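Local coordinates for cytochrome C'' (Methylophilus methylotrophus, PDB 1GU2), which probably carries electrons through a covalently bound heme c whose iron takes two histidines as axial ligands, at residues Y23-F35 / C104-T118. Numbering follows the deposited sequence.
With HEC (heme c), chain C.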
ATOM      1  N   TYR A  23       7.572   8.762  15.532  1.00 13.26           N
ATOM      2  CA  TYR A  23       6.938   7.563  14.982  1.00 12.72           C
ATOM      3  C   TYR A  23       7.583   6.350  15.563  1.00 12.34           C
ATOM      4  O   TYR A  23       8.814   6.167  15.387  1.00 14.31           O
ATOM      5  CB  TYR A  23       7.075   7.568  13.466  1.00 13.16           C
ATOM      6  CG  TYR A  23       6.421   6.388  12.793  1.00 11.22           C
ATOM      7  CD1 TYR A  23       7.112   5.235  12.468  1.00 11.41           C
ATOM      8  CD2 TYR A  23       5.088   6.413  12.453  1.00 11.67           C
ATOM      9  CE1 TYR A  23       6.509   4.161  11.858  1.00 12.50           C
ATOM     10  CE2 TYR A  23       4.449   5.360  11.832  1.00 10.67           C
ATOM     11  CZ  TYR A  23       5.184   4.238  11.535  1.00 11.25           C
ATOM     12  OH  TYR A  23       4.619   3.148  10.901  1.00 11.92           O
ATOM     13  N   GLU A  24       6.823   5.518  16.219  1.00 12.84           N
ATOM     14  CA  GLU A  24       7.365   4.363  16.952  1.00 16.10           C
ATOM     15  C   GLU A  24       6.902   3.001  16.485  1.00 14.51           C
ATOM     16  O   GLU A  24       7.635   2.015  16.608  1.00 16.09           O
ATOM     17  CB  GLU A  24       6.984   4.489  18.443  1.00 23.50           C
ATOM     18  CG  GLU A  24       7.788   5.658  19.037  1.00 31.36           C
ATOM     19  CD  GLU A  24       7.534   5.871  20.508  1.00 41.82           C
ATOM     20  OE1 GLU A  24       6.642   5.249  21.106  1.00 45.92           O
ATOM     21  OE2 GLU A  24       8.260   6.716  21.039  1.00 61.17           O
ATOM     22  N   ALA A  25       5.688   2.928  15.950  1.00 13.02           N
ATOM     23  CA  ALA A  25       5.056   1.669  15.570  1.00 13.70           C
ATOM     24  C   ALA A  25       4.006   1.953  14.533  1.00 12.28           C
ATOM     25  O   ALA A  25       3.443   3.034  14.474  1.00 13.83           O
ATOM     26  CB  ALA A  25       4.450   1.026  16.811  1.00 15.54           C
ATOM     27  N   PRO A  26       3.714   0.969  13.701  1.00 10.89           N
ATOM     28  CA  PRO A  26       2.655   1.160  12.687  1.00 12.28           C
ATOM     29  C   PRO A  26       1.273   1.460  13.230  1.00 11.12           C
ATOM     30  O   PRO A  26       0.844   0.950  14.279  1.00 13.97           O
ATOM     31  CB  PRO A  26       2.591  -0.205  11.995  1.00 16.38           C
ATOM     32  CG  PRO A  26       3.821  -0.917  12.313  1.00 14.57           C
ATOM     33  CD  PRO A  26       4.402  -0.316  13.573  1.00 12.98           C
ATOM     34  N   SER A  27       0.523   2.241  12.475  1.00 11.80           N
ATOM     35  CA  SER A  27      -0.871   2.515  12.707  1.00 12.89           C
ATOM     36  C   SER A  27      -1.705   1.988  11.553  1.00 12.55           C
ATOM     37  O   SER A  27      -1.625   2.557  10.455  1.00 11.66           O
ATOM     38  CB  SER A  27      -1.103   4.032  12.752  1.00 14.22           C
ATOM     39  OG  SER A  27      -2.495   4.301  12.766  1.00 15.74           O
ATOM     40  N   ILE A  28      -2.456   0.934  11.825  1.00 12.21           N
ATOM     41  CA  ILE A  28      -3.309   0.453  10.754  1.00 13.14           C
ATOM     42  C   ILE A  28      -4.444   1.416  10.423  1.00 12.60           C
ATOM     43  O   ILE A  28      -4.877   1.443   9.262  1.00 13.29           O
ATOM     44  CB  ILE A  28      -3.817  -0.926  11.140  0.50 16.98           C
ATOM     45  CG1 ILE A  28      -2.604  -1.829  10.762  0.50 19.80           C
ATOM     46  CG2 ILE A  28      -5.066  -1.485  10.547  0.50 19.40           C
ATOM     47  CD1 ILE A  28      -2.631  -2.907  11.764  0.50 31.30           C
ATOM     48  N   THR A  29      -4.900   2.205  11.365  1.00 13.47           N
ATOM     49  CA  THR A  29      -5.858   3.265  11.090  1.00 14.42           C
ATOM     50  C   THR A  29      -5.306   4.260  10.077  1.00 13.59           C
ATOM     51  O   THR A  29      -5.979   4.674   9.102  1.00 14.36           O
ATOM     52  CB  THR A  29      -6.258   3.977  12.398  1.00 17.59           C
ATOM     53  OG1 THR A  29      -6.932   3.077  13.271  1.00 22.93           O
ATOM     54  CG2 THR A  29      -7.301   5.056  12.086  1.00 24.97           C
ATOM     55  N   ASP A  30      -4.054   4.681  10.322  1.00 12.99           N
ATOM     56  CA  ASP A  30      -3.472   5.626   9.364  1.00 12.62           C
ATOM     57  C   ASP A  30      -3.220   4.983   8.030  1.00 11.69           C
ATOM     58  O   ASP A  30      -3.351   5.656   6.999  1.00 12.46           O
ATOM     59  CB  ASP A  30      -2.186   6.215   9.949  1.00 13.12           C
ATOM     60  CG  ASP A  30      -2.421   7.192  11.103  1.00 15.54           C
ATOM     61  OD1 ASP A  30      -1.412   7.408  11.824  1.00 17.69           O
ATOM     62  OD2 ASP A  30      -3.538   7.709  11.269  1.00 18.21           O
ATOM     63  N   GLY A  31      -2.855   3.726   7.993  1.00 10.85           N
ATOM     64  CA  GLY A  31      -2.677   3.042   6.696  1.00 11.66           C
ATOM     65  C   GLY A  31      -3.974   2.970   5.916  1.00 10.92           C
ATOM     66  O   GLY A  31      -3.952   3.191   4.699  1.00 11.09           O
ATOM     67  N   LYS A  32      -5.094   2.686   6.580  1.00 11.48           N
ATOM     68  CA  LYS A  32      -6.377   2.666   5.934  1.00 11.32           C
ATOM     69  C   LYS A  32      -6.794   4.061   5.439  1.00 11.24           C
ATOM     70  O   LYS A  32      -7.315   4.240   4.327  1.00 11.41           O
ATOM     71  CB  LYS A  32      -7.439   2.072   6.910  1.00 13.58           C
ATOM     72  CG  LYS A  32      -8.808   1.968   6.295  1.00 16.02           C
ATOM     73  CD  LYS A  32      -9.820   1.379   7.267  1.00 23.76           C
ATOM     74  CE  LYS A  32     -11.086   0.958   6.557  1.00 28.26           C
ATOM     75  NZ  LYS A  32     -11.836  -0.018   7.374  1.00 42.08           N
ATOM     76  N   ILE A  33      -6.552   5.102   6.260  1.00 12.00           N
ATOM     77  CA  ILE A  33      -6.865   6.459   5.816  1.00 12.53           C
ATOM     78  C   ILE A  33      -6.035   6.817   4.610  1.00 12.62           C
ATOM     79  O   ILE A  33      -6.593   7.405   3.667  1.00 13.24           O
ATOM     80  CB  ILE A  33      -6.644   7.442   6.969  1.00 14.45           C
ATOM     81  CG1 ILE A  33      -7.685   7.306   8.066  1.00 16.14           C
ATOM     82  CG2 ILE A  33      -6.571   8.881   6.433  1.00 17.07           C
ATOM     83  CD1 ILE A  33      -7.365   8.018   9.358  1.00 17.67           C
ATOM     84  N   PHE A  34      -4.764   6.476   4.588  1.00 11.58           N
ATOM     85  CA  PHE A  34      -3.887   6.751   3.463  1.00 11.45           C
ATOM     86  C   PHE A  34      -4.439   6.085   2.202  1.00 11.31           C
ATOM     87  O   PHE A  34      -4.467   6.665   1.123  1.00 11.50           O
ATOM     88  CB  PHE A  34      -2.502   6.232   3.812  1.00 12.03           C
ATOM     89  CG  PHE A  34      -1.513   6.138   2.671  1.00 11.59           C
ATOM     90  CD1 PHE A  34      -1.332   4.906   2.028  1.00 13.92           C
ATOM     91  CD2 PHE A  34      -0.785   7.246   2.269  1.00 12.71           C
ATOM     92  CE1 PHE A  34      -0.402   4.764   1.021  1.00 17.26           C
ATOM     93  CE2 PHE A  34       0.156   7.106   1.249  1.00 16.24           C
ATOM     94  CZ  PHE A  34       0.296   5.876   0.643  1.00 17.87           C
ATOM     95  N   PHE A  35      -4.908   4.848   2.297  1.00 10.83           N
ATOM     96  CA  PHE A  35      -5.410   4.066   1.153  1.00 10.60           C
ATOM     97  C   PHE A  35      -6.669   4.660   0.548  1.00 10.84           C
ATOM     98  O   PHE A  35      -6.846   4.583  -0.669  1.00 11.25           O
ATOM     99  CB  PHE A  35      -5.637   2.627   1.637  1.00 11.31           C
ATOM    100  CG  PHE A  35      -6.097   1.647   0.594  1.00 11.98           C
ATOM    101  CD1 PHE A  35      -5.277   1.261  -0.471  1.00 11.84           C
ATOM    102  CD2 PHE A  35      -7.376   1.097   0.657  1.00 12.51           C
ATOM    103  CE1 PHE A  35      -5.722   0.368  -1.442  1.00 11.40           C
ATOM    104  CE2 PHE A  35      -7.838   0.186  -0.291  1.00 12.59           C
ATOM    105  CZ  PHE A  35      -6.999  -0.171  -1.343  1.00 12.39           C
ATOM    106  N   CYS A 104       6.582   7.023  -1.563  1.00 10.90           N
ATOM    107  CA  CYS A 104       5.846   7.079  -0.276  1.00 11.38           C
ATOM    108  C   CYS A 104       6.880   7.134   0.824  1.00 11.46           C
ATOM    109  O   CYS A 104       8.031   6.637   0.651  1.00 11.84           O
ATOM    110  CB  CYS A 104       4.965   5.826  -0.170  1.00 11.98           C
ATOM    111  SG  CYS A 104       3.709   5.605  -1.483  1.00 13.64           S
ATOM    112  N   SER A 105       6.518   7.724   1.965  1.00 11.02           N
ATOM    113  CA  SER A 105       7.498   7.787   3.085  1.00 10.88           C
ATOM    114  C   SER A 105       7.602   6.449   3.782  1.00 10.31           C
ATOM    115  O   SER A 105       6.696   5.593   3.667  1.00  9.98           O
ATOM    116  CB  SER A 105       7.124   8.864   4.056  1.00 11.92           C
ATOM    117  OG  SER A 105       6.114   8.444   4.977  1.00 11.78           O
ATOM    118  N   PRO A 106       8.705   6.193   4.497  1.00 10.07           N
ATOM    119  CA  PRO A 106       8.815   4.944   5.233  1.00 10.51           C
ATOM    120  C   PRO A 106       7.655   4.665   6.181  1.00  9.61           C
ATOM    121  O   PRO A 106       7.159   3.520   6.248  1.00  9.69           O
ATOM    122  CB  PRO A 106      10.172   5.118   5.968  1.00 11.52           C
ATOM    123  CG  PRO A 106      10.942   6.094   5.193  1.00 16.13           C
ATOM    124  CD  PRO A 106       9.940   7.021   4.549  1.00 10.21           C
ATOM    125  N   SER A 107       7.156   5.679   6.915  1.00 10.02           N
ATOM    126  CA  SER A 107       6.005   5.457   7.784  1.00  9.92           C
ATOM    127  C   SER A 107       4.737   5.157   6.997  1.00  9.21           C
ATOM    128  O   SER A 107       3.933   4.326   7.426  1.00  9.33           O
ATOM    129  CB  SER A 107       5.765   6.630   8.744  1.00 10.35           C
ATOM    130  OG  SER A 107       5.525   7.847   8.090  1.00 12.35           O
ATOM    131  N   GLU A 108       4.498   5.785   5.841  1.00  9.27           N
ATOM    132  CA  GLU A 108       3.385   5.460   5.021  1.00  9.46           C
ATOM    133  C   GLU A 108       3.471   4.010   4.575  1.00  8.80           C
ATOM    134  O   GLU A 108       2.452   3.312   4.575  1.00  9.66           O
ATOM    135  CB  GLU A 108       3.296   6.401   3.786  1.00  9.79           C
ATOM    136  CG  GLU A 108       2.872   7.798   4.104  1.00 10.85           C
ATOM    137  CD  GLU A 108       2.918   8.739   2.918  1.00 12.47           C
ATOM    138  OE1 GLU A 108       3.786   8.554   2.022  1.00 12.74           O
ATOM    139  OE2 GLU A 108       2.050   9.666   2.884  1.00 13.85           O
ATOM    140  N   LYS A 109       4.646   3.529   4.199  1.00  9.05           N
ATOM    141  CA  LYS A 109       4.787   2.139   3.740  1.00 10.10           C
ATOM    142  C   LYS A 109       4.569   1.164   4.878  1.00  9.18           C
ATOM    143  O   LYS A 109       3.877   0.160   4.740  1.00  9.59           O
ATOM    144  CB  LYS A 109       6.180   1.941   3.100  1.00 10.61           C
ATOM    145  CG  LYS A 109       6.403   2.721   1.813  1.00 11.02           C
ATOM    146  CD  LYS A 109       7.796   2.418   1.226  1.00 11.84           C
ATOM    147  CE  LYS A 109       7.969   3.261  -0.019  1.00 12.62           C
ATOM    148  NZ  LYS A 109       9.335   3.096  -0.584  1.00 14.94           N
ATOM    149  N   ALA A 110       5.145   1.436   6.061  1.00  9.87           N
ATOM    150  CA  ALA A 110       4.913   0.575   7.200  1.00  9.58           C
ATOM    151  C   ALA A 110       3.442   0.513   7.568  1.00  9.75           C
ATOM    152  O   ALA A 110       2.867  -0.558   7.812  1.00  9.78           O
ATOM    153  CB  ALA A 110       5.727   1.081   8.374  1.00 10.44           C
ATOM    154  N   ASN A 111       2.763   1.668   7.641  1.00  9.41           N
ATOM    155  CA  ASN A 111       1.376   1.712   8.026  1.00  9.27           C
ATOM    156  C   ASN A 111       0.499   1.004   6.991  1.00  9.22           C
ATOM    157  O   ASN A 111      -0.446   0.287   7.346  1.00 10.10           O
ATOM    158  CB  ASN A 111       0.866   3.171   8.156  1.00  9.42           C
ATOM    159  CG  ASN A 111       1.392   3.924   9.357  1.00 10.47           C
ATOM    160  OD1 ASN A 111       1.940   3.326  10.290  1.00 10.91           O
ATOM    161  ND2 ASN A 111       1.197   5.237   9.338  1.00 11.52           N
ATOM    162  N   PHE A 112       0.803   1.204   5.706  1.00  9.64           N
ATOM    163  CA  PHE A 112       0.006   0.603   4.655  1.00  9.30           C
ATOM    164  C   PHE A 112       0.162  -0.915   4.618  1.00  9.21           C
ATOM    165  O   PHE A 112      -0.830  -1.617   4.497  1.00  9.36           O
ATOM    166  CB  PHE A 112       0.368   1.239   3.308  1.00  9.33           C
ATOM    167  CG  PHE A 112      -0.390   0.567   2.176  1.00  9.19           C
ATOM    168  CD1 PHE A 112       0.273  -0.173   1.221  1.00 11.16           C
ATOM    169  CD2 PHE A 112      -1.767   0.707   2.124  1.00 10.68           C
ATOM    170  CE1 PHE A 112      -0.428  -0.784   0.197  1.00 14.46           C
ATOM    171  CE2 PHE A 112      -2.487   0.085   1.146  1.00 13.25           C
ATOM    172  CZ  PHE A 112      -1.802  -0.648   0.201  1.00 13.99           C
ATOM    173  N   ILE A 113       1.392  -1.426   4.717  1.00  9.59           N
ATOM    174  CA  ILE A 113       1.582  -2.870   4.675  1.00  9.42           C
ATOM    175  C   ILE A 113       0.994  -3.504   5.920  1.00  9.24           C
ATOM    176  O   ILE A 113       0.366  -4.573   5.841  1.00 10.43           O
ATOM    177  CB  ILE A 113       3.055  -3.247   4.403  1.00  9.64           C
ATOM    178  CG1 ILE A 113       3.575  -2.652   3.090  1.00 10.53           C
ATOM    179  CG2 ILE A 113       3.200  -4.759   4.464  1.00 12.75           C
ATOM    180  CD1 ILE A 113       5.060  -2.846   2.840  1.00 12.70           C
ATOM    181  N   ALA A 114       1.087  -2.861   7.071  1.00  9.64           N
ATOM    182  CA  ALA A 114       0.470  -3.370   8.284  1.00 10.69           C
ATOM    183  C   ALA A 114      -1.019  -3.423   8.080  1.00 10.13           C
ATOM    184  O   ALA A 114      -1.680  -4.394   8.431  1.00 10.76           O
ATOM    185  CB  ALA A 114       0.833  -2.491   9.470  1.00 11.35           C
ATOM    186  N   TYR A 115      -1.601  -2.397   7.473  1.00 10.09           N
ATOM    187  CA  TYR A 115      -3.056  -2.426   7.154  1.00 10.70           C
ATOM    188  C   TYR A 115      -3.375  -3.589   6.229  1.00 10.35           C
ATOM    189  O   TYR A 115      -4.353  -4.342   6.409  1.00 11.34           O
ATOM    190  CB  TYR A 115      -3.458  -1.046   6.572  1.00 11.06           C
ATOM    191  CG  TYR A 115      -4.795  -1.122   5.856  1.00 11.33           C
ATOM    192  CD1 TYR A 115      -5.942  -1.447   6.560  1.00 13.81           C
ATOM    193  CD2 TYR A 115      -4.915  -0.900   4.488  1.00 12.87           C
ATOM    194  CE1 TYR A 115      -7.163  -1.512   5.872  1.00 16.51           C
ATOM    195  CE2 TYR A 115      -6.115  -0.963   3.783  1.00 14.21           C
ATOM    196  CZ  TYR A 115      -7.226  -1.268   4.531  1.00 15.47           C
ATOM    197  OH  TYR A 115      -8.427  -1.395   3.899  1.00 19.14           O
ATOM    198  N   LEU A 116      -2.578  -3.826   5.179  1.00 10.69           N
ATOM    199  CA  LEU A 116      -2.800  -4.979   4.280  1.00 11.44           C
ATOM    200  C   LEU A 116      -2.830  -6.305   5.049  1.00 11.70           C
ATOM    201  O   LEU A 116      -3.625  -7.201   4.639  1.00 12.79           O
ATOM    202  CB  LEU A 116      -1.738  -5.060   3.218  1.00 10.30           C
ATOM    203  CG  LEU A 116      -1.720  -4.005   2.118  1.00 10.10           C
ATOM    204  CD1 LEU A 116      -0.613  -4.329   1.116  1.00 11.31           C
ATOM    205  CD2 LEU A 116      -3.032  -3.884   1.384  1.00 11.51           C
ATOM    206  N   LEU A 117      -2.029  -6.473   6.084  1.00 11.81           N
ATOM    207  CA  LEU A 117      -1.990  -7.712   6.884  1.00 11.84           C
ATOM    208  C   LEU A 117      -3.324  -7.943   7.580  1.00 12.84           C
ATOM    209  O   LEU A 117      -3.622  -9.075   7.967  1.00 14.57           O
ATOM    210  CB  LEU A 117      -0.873  -7.700   7.930  1.00 13.69           C
ATOM    211  CG  LEU A 117       0.563  -7.690   7.423  1.00 17.45           C
ATOM    212  CD1 LEU A 117       1.573  -7.572   8.549  1.00 24.59           C
ATOM    213  CD2 LEU A 117       0.827  -8.910   6.567  1.00 24.18           C
ATOM    214  N   THR A 118      -4.133  -6.918   7.763  1.00 13.84           N
ATOM    215  CA  THR A 118      -5.351  -7.045   8.511  1.00 14.31           C
ATOM    216  C   THR A 118      -6.594  -7.285   7.632  1.00 16.39           C
ATOM    217  O   THR A 118      -7.657  -7.591   8.172  1.00 19.15           O
ATOM    218  CB  THR A 118      -5.710  -5.789   9.348  1.00 16.08           C
ATOM    219  OG1 THR A 118      -6.052  -4.667   8.499  1.00 19.16           O
ATOM    220  CG2 THR A 118      -4.546  -5.494  10.230  1.00 18.35           C
TER
HETATM  221 FE   HEC C 125      -1.490   0.481  -7.079  1.00  8.86          FE
HETATM  222  CHA HEC C 125       0.148  -2.388  -7.982  1.00 11.22           C
HETATM  223  CHB HEC C 125      -0.375   0.088  -3.879  1.00  9.35           C
HETATM  224  CHC HEC C 125      -2.710   3.599  -6.312  1.00  8.87           C
HETATM  225  CHD HEC C 125      -2.898   0.661 -10.203  1.00 10.79           C
HETATM  226  NA  HEC C 125      -0.405  -0.894  -6.105  1.00  9.51           N
HETATM  227  C1A HEC C 125       0.217  -2.032  -6.647  1.00  9.86           C
HETATM  228  C2A HEC C 125       0.935  -2.730  -5.617  1.00 10.79           C
HETATM  229  C3A HEC C 125       0.747  -2.067  -4.463  1.00 10.23           C
HETATM  230  C4A HEC C 125      -0.050  -0.904  -4.768  1.00  8.60           C
HETATM  231  CMA HEC C 125       1.303  -2.410  -3.058  1.00 11.73           C
HETATM  232  CAA HEC C 125       1.755  -4.013  -5.836  1.00 12.04           C
HETATM  233  CBA HEC C 125       3.239  -3.720  -6.125  1.00 13.76           C
HETATM  234  CGA HEC C 125       4.025  -4.963  -6.360  1.00 17.41           C
HETATM  235  O1A HEC C 125       5.001  -4.910  -7.140  1.00 31.97           O
HETATM  236  O2A HEC C 125       3.718  -6.026  -5.795  1.00 25.19           O
HETATM  237  NB  HEC C 125      -1.514   1.618  -5.425  1.00  8.74           N
HETATM  238  C1B HEC C 125      -0.984   1.305  -4.204  1.00  9.12           C
HETATM  239  C2B HEC C 125      -1.113   2.448  -3.310  1.00  9.56           C
HETATM  240  C3B HEC C 125      -1.742   3.440  -4.003  1.00  9.17           C
HETATM  241  C4B HEC C 125      -2.015   2.904  -5.317  1.00  8.74           C
HETATM  242  CMB HEC C 125      -0.615   2.510  -1.856  1.00 10.17           C
HETATM  243  CAB HEC C 125      -2.149   4.859  -3.542  1.00  9.95           C
HETATM  244  CBB HEC C 125      -0.937   5.668  -3.085  1.00 11.37           C
HETATM  245  NC  HEC C 125      -2.590   1.840  -8.056  1.00  9.72           N
HETATM  246  C1C HEC C 125      -3.028   3.066  -7.552  1.00  9.16           C
HETATM  247  C2C HEC C 125      -3.908   3.695  -8.514  1.00 10.19           C
HETATM  248  C3C HEC C 125      -3.984   2.868  -9.599  1.00 10.82           C
HETATM  249  C4C HEC C 125      -3.161   1.723  -9.325  1.00 10.06           C
HETATM  250  CMC HEC C 125      -4.621   5.031  -8.224  1.00 10.53           C
HETATM  251  CAC HEC C 125      -4.837   2.982 -10.863  1.00 12.00           C
HETATM  252  CBC HEC C 125      -4.576   4.262 -11.649  1.00 14.41           C
HETATM  253  ND  HEC C 125      -1.395  -0.631  -8.730  1.00 10.23           N
HETATM  254  C1D HEC C 125      -2.028  -0.374  -9.954  1.00 10.43           C
HETATM  255  C2D HEC C 125      -1.553  -1.293 -10.954  1.00 11.65           C
HETATM  256  C3D HEC C 125      -0.558  -2.035 -10.382  1.00 12.68           C
HETATM  257  C4D HEC C 125      -0.550  -1.715  -8.972  1.00 11.22           C
HETATM  258  CMD HEC C 125      -2.054  -1.368 -12.407  1.00 15.92           C
HETATM  259  CAD HEC C 125       0.407  -2.989 -11.131  1.00 15.71           C
HETATM  260  CBD HEC C 125      -0.257  -4.332 -11.525  1.00 16.14           C
HETATM  261  CGD HEC C 125      -0.137  -5.410 -10.469  1.00 19.42           C
HETATM  262  O1D HEC C 125      -0.940  -6.388 -10.451  1.00 16.65           O
HETATM  263  O2D HEC C 125       0.794  -5.333  -9.624  1.00 15.66           O
HETATM  264  O   HOH W   1       0.042   6.411   6.913  1.00 15.09           O
HETATM  265  O   HOH W   2       1.196   6.756  11.828  1.00 18.18           O
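N111 of helix 106-118 meets Y23 and S27 in the loop that leads into helix 28-35. N111 CB rests 3.4 Å from S27 O. CG turns beside the backbone N (chi1 -72°), which carries the amide toward that loop. N111 OD1 takes two hydrogen bonds, from Y23 OH and from S27 N, each 2.8 Å long; the second is nearly straight, at 172°. The donors arrive from opposite faces of the amide plane, neither on a lone pair, so this buried oxygen is gripped from both sides. ND2 lies near D30 CB and donates to two waters, one of which in turn donates to D30 OD1 and so bridges the two side chains. S27, held in this way, is itself the N-cap, S27 OG accepting from D30 N at 2.9 Å.

Y23, hydrogen-bonded through its hydroxyl, is also packed on one face by S107 CB, 3.7 Å from the ring centroid in a CH-pi contact. Farther along, G31 has no side chain and the backbones come close, G31 CA to F112 CA 4.2 Å, in keeping with an axis approach of 7.3 Å. The helices cross at -97°. Beside G31, Y115 sits as a knob among I28, G31, K32 and F35, with K32 CB over its ring face. Toward the heme, F35 CD1 touches F112 CE2 at 3.4 Å; these two rings are nearly parallel but slid apart, and Y115 completes an aromatic cluster. F112 and F34 both meet heme methyl CMB. Helix 28-35, which follows an added helix 2-19, probably corresponds to the N-terminal helix of class I cytochromes c; its near-perpendicular crossing with the C-terminal helix 106-118, aromatic residues at the heme edge, is characteristic of the cytochrome c fold.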